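Fructose-bisphosphate aldolase (Plasmodium falciparum, PDB 4TR9) is a class I fructose-bisphosphate aldolase, a TIM-barrel enzyme whose assembly holds four chains. Local coordinates at residues V211-V216 with V261-R266. Residues are numbered along the deposited sequence; the frame is centred on the assembly and turned at random.
Sequences VVTQKV and VRTLRR
Thr263 pushes its methyl group CG2 into the side of helix 206-226, meeting CG2 of Thr213 at 3.7 Å and lying 3.8 Å from the backbone N of Gln214. The two threonine side chains cross at about a right angle. Each methyl lies anti to its own backbone N, which leaves OG1 beside that N and able to bond back along its own helix, Thr213 to Cys209 O and Thr263 to Leu259 O. The methyls can therefore meet without burying a hydroxyl unsatisfied. Next to this apolar spot, Gln214 reaches out fully extended past the methyl. The Gln214 and Arg266 side chains slant across each other, the amide lying against CD of Arg266 (3.9 Å from both CD and NE2 of Gln214), with amide and guanidinium planes 66° apart. Gln214 OE1 lies at the edge of the Arg266 guanidinium, near its plane, and takes a weak, fairly straight (161°) hydrogen bond from Arg266 NH2 at 3.4 Å. A water donates to the same OE1 at 2.8 Å and, more distantly, to Thr263 OG1, tying amide and hydroxyl together. The stronger partner of Arg266 is Glu232 of the second subunit, salt-bridged to NE, while CD of Arg262 lies over one guanidinium face, offset toward its rim. Gln214 NE2 likewise turns to that subunit, bonding weakly to its Gln225, so the polar side of this contact is part of a subunit interface. The segments run nearly parallel, 22° apart with their axes 9.4 Å apart at closest approach, as neighbouring outer helices of a TIM barrel; beneath them Thr213 packs on Ile198 of the barrel strand 191-198, and Thr263 on Val241 in a loop.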
loop_
_atom_site.group_PDB
_atom_site.type_symbol
_atom_site.label_atom_id
_atom_site.label_comp_id
_atom_site.label_asym_id
_atom_site.label_seq_id
_atom_site.Cartn_x
_atom_site.Cartn_y
_atom_site.Cartn_z
ATOM N N VAL A 211 8.377 -2.020 19.108
ATOM C CA VAL A 211 8.342 -1.324 17.827
ATOM C C VAL A 211 7.962 -2.273 16.694
ATOM O O VAL A 211 7.158 -1.931 15.826
ATOM C CB VAL A 211 9.700 -0.668 17.508
ATOM C CG1 VAL A 211 9.672 -0.021 16.135
ATOM C CG2 VAL A 211 10.058 0.356 18.573
ATOM N N VAL A 212 8.540 -3.470 16.715
ATOM C CA VAL A 212 8.258 -4.477 15.699
ATOM C C VAL A 212 6.815 -4.969 15.790
ATOM O O VAL A 212 6.116 -5.051 14.780
ATOM C CB VAL A 212 9.214 -5.681 15.817
ATOM C CG1 VAL A 212 8.776 -6.807 14.892
ATOM C CG2 VAL A 212 10.641 -5.255 15.511
ATOM N N THR A 213 6.375 -5.291 17.002
ATOM C CA THR A 213 5.016 -5.778 17.215
ATOM C C THR A 213 3.990 -4.732 16.796
ATOM O O THR A 213 2.972 -5.057 16.186
ATOM C CB THR A 213 4.778 -6.164 18.687
ATOM O OG1 THR A 213 5.755 -7.131 19.091
ATOM C CG2 THR A 213 3.387 -6.751 18.868
ATOM N N GLN A 214 4.271 -3.473 17.116
ATOM C CA GLN A 214 3.394 -2.372 16.737
ATOM C C GLN A 214 3.308 -2.237 15.219
ATOM O O GLN A 214 2.241 -1.964 14.670
ATOM C CB GLN A 214 3.884 -1.063 17.361
ATOM C CG GLN A 214 3.074 0.160 16.967
ATOM C CD GLN A 214 3.547 1.419 17.665
ATOM O OE1 GLN A 214 4.249 1.358 18.676
ATOM N NE2 GLN A 214 3.165 2.572 17.127
ATOM N N LYS A 215 4.437 -2.438 14.547
ATOM C CA LYS A 215 4.493 -2.340 13.092
ATOM C C LYS A 215 3.753 -3.498 12.429
ATOM O O LYS A 215 3.029 -3.306 11.452
ATOM C CB LYS A 215 5.947 -2.306 12.615
ATOM C CG LYS A 215 6.106 -2.188 11.107
ATOM C CD LYS A 215 7.566 -2.293 10.700
ATOM C CE LYS A 215 7.737 -2.145 9.196
ATOM N NZ LYS A 215 7.306 -0.802 8.713
ATOM N N VAL A 216 3.940 -4.699 12.967
ATOM C CA VAL A 216 3.295 -5.889 12.426
ATOM C C VAL A 216 1.780 -5.830 12.609
ATOM O O VAL A 216 1.027 -6.056 11.660
ATOM C CB VAL A 216 3.837 -7.174 13.084
ATOM C CG1 VAL A 216 3.019 -8.382 12.651
ATOM C CG2 VAL A 216 5.304 -7.369 12.734
ATOM N N VAL A 261 0.639 -3.528 26.914
ATOM C CA VAL A 261 -0.589 -2.741 26.914
ATOM C C VAL A 261 -0.470 -1.545 25.972
ATOM O O VAL A 261 -1.392 -1.249 25.211
ATOM C CB VAL A 261 -0.945 -2.248 28.334
ATOM C CG1 VAL A 261 -2.061 -1.216 28.285
ATOM C CG2 VAL A 261 -1.343 -3.422 29.217
ATOM N N ARG A 262 0.674 -0.868 26.019
ATOM C CA ARG A 262 0.921 0.280 25.153
ATOM C C ARG A 262 0.877 -0.118 23.681
ATOM O O ARG A 262 0.329 0.604 22.850
ATOM C CB ARG A 262 2.271 0.922 25.476
ATOM C CG ARG A 262 2.521 2.226 24.732
ATOM C CD ARG A 262 3.937 2.730 24.943
ATOM N NE ARG A 262 4.907 1.972 24.160
ATOM C CZ ARG A 262 6.207 2.240 24.122
ATOM N NH1 ARG A 262 7.019 1.498 23.380
ATOM N NH2 ARG A 262 6.697 3.250 24.826
ATOM N N THR A 263 1.454 -1.274 23.367
ATOM C CA THR A 263 1.494 -1.765 21.994
ATOM C C THR A 263 0.094 -2.075 21.471
ATOM O O THR A 263 -0.233 -1.771 20.323
ATOM C CB THR A 263 2.368 -3.029 21.875
ATOM O OG1 THR A 263 3.672 -2.761 22.406
ATOM C CG2 THR A 263 2.493 -3.460 20.421
ATOM N N LEU A 264 -0.733 -2.674 22.323
ATOM C CA LEU A 264 -2.089 -3.047 21.938
ATOM C C LEU A 264 -2.992 -1.828 21.792
ATOM O O LEU A 264 -3.790 -1.747 20.858
ATOM C CB LEU A 264 -2.685 -4.018 22.959
ATOM C CG LEU A 264 -2.022 -5.395 23.042
ATOM C CD1 LEU A 264 -2.710 -6.258 24.089
ATOM C CD2 LEU A 264 -2.031 -6.079 21.683
ATOM N N ARG A 265 -2.864 -0.880 22.715
ATOM C CA ARG A 265 -3.684 0.326 22.689
ATOM C C ARG A 265 -3.391 1.180 21.459
ATOM O O ARG A 265 -4.260 1.906 20.979
ATOM C CB ARG A 265 -3.472 1.149 23.961
ATOM C CG ARG A 265 -4.061 0.520 25.213
ATOM C CD ARG A 265 -3.873 1.416 26.424
ATOM N NE ARG A 265 -4.504 2.719 26.243
ATOM C CZ ARG A 265 -5.774 2.980 26.532
ATOM N NH1 ARG A 265 -6.265 4.196 26.336
ATOM N NH2 ARG A 265 -6.557 2.025 27.017
ATOM N N ARG A 266 -2.169 1.082 20.950
ATOM C CA ARG A 266 -1.762 1.865 19.788
ATOM C C ARG A 266 -2.196 1.235 18.466
ATOM O O ARG A 266 -2.175 1.894 17.428
ATOM C CB ARG A 266 -0.243 2.057 19.778
ATOM C CG ARG A 266 0.284 3.054 20.797
ATOM C CD ARG A 266 1.803 3.134 20.728
ATOM N NE ARG A 266 2.355 4.126 21.647
ATOM C CZ ARG A 266 3.655 4.344 21.814
ATOM N NH1 ARG A 266 4.070 5.266 22.671
ATOM N NH2 ARG A 266 4.542 3.636 21.127
HETATM O O HOH W 1 4.429 0.181 21.163
#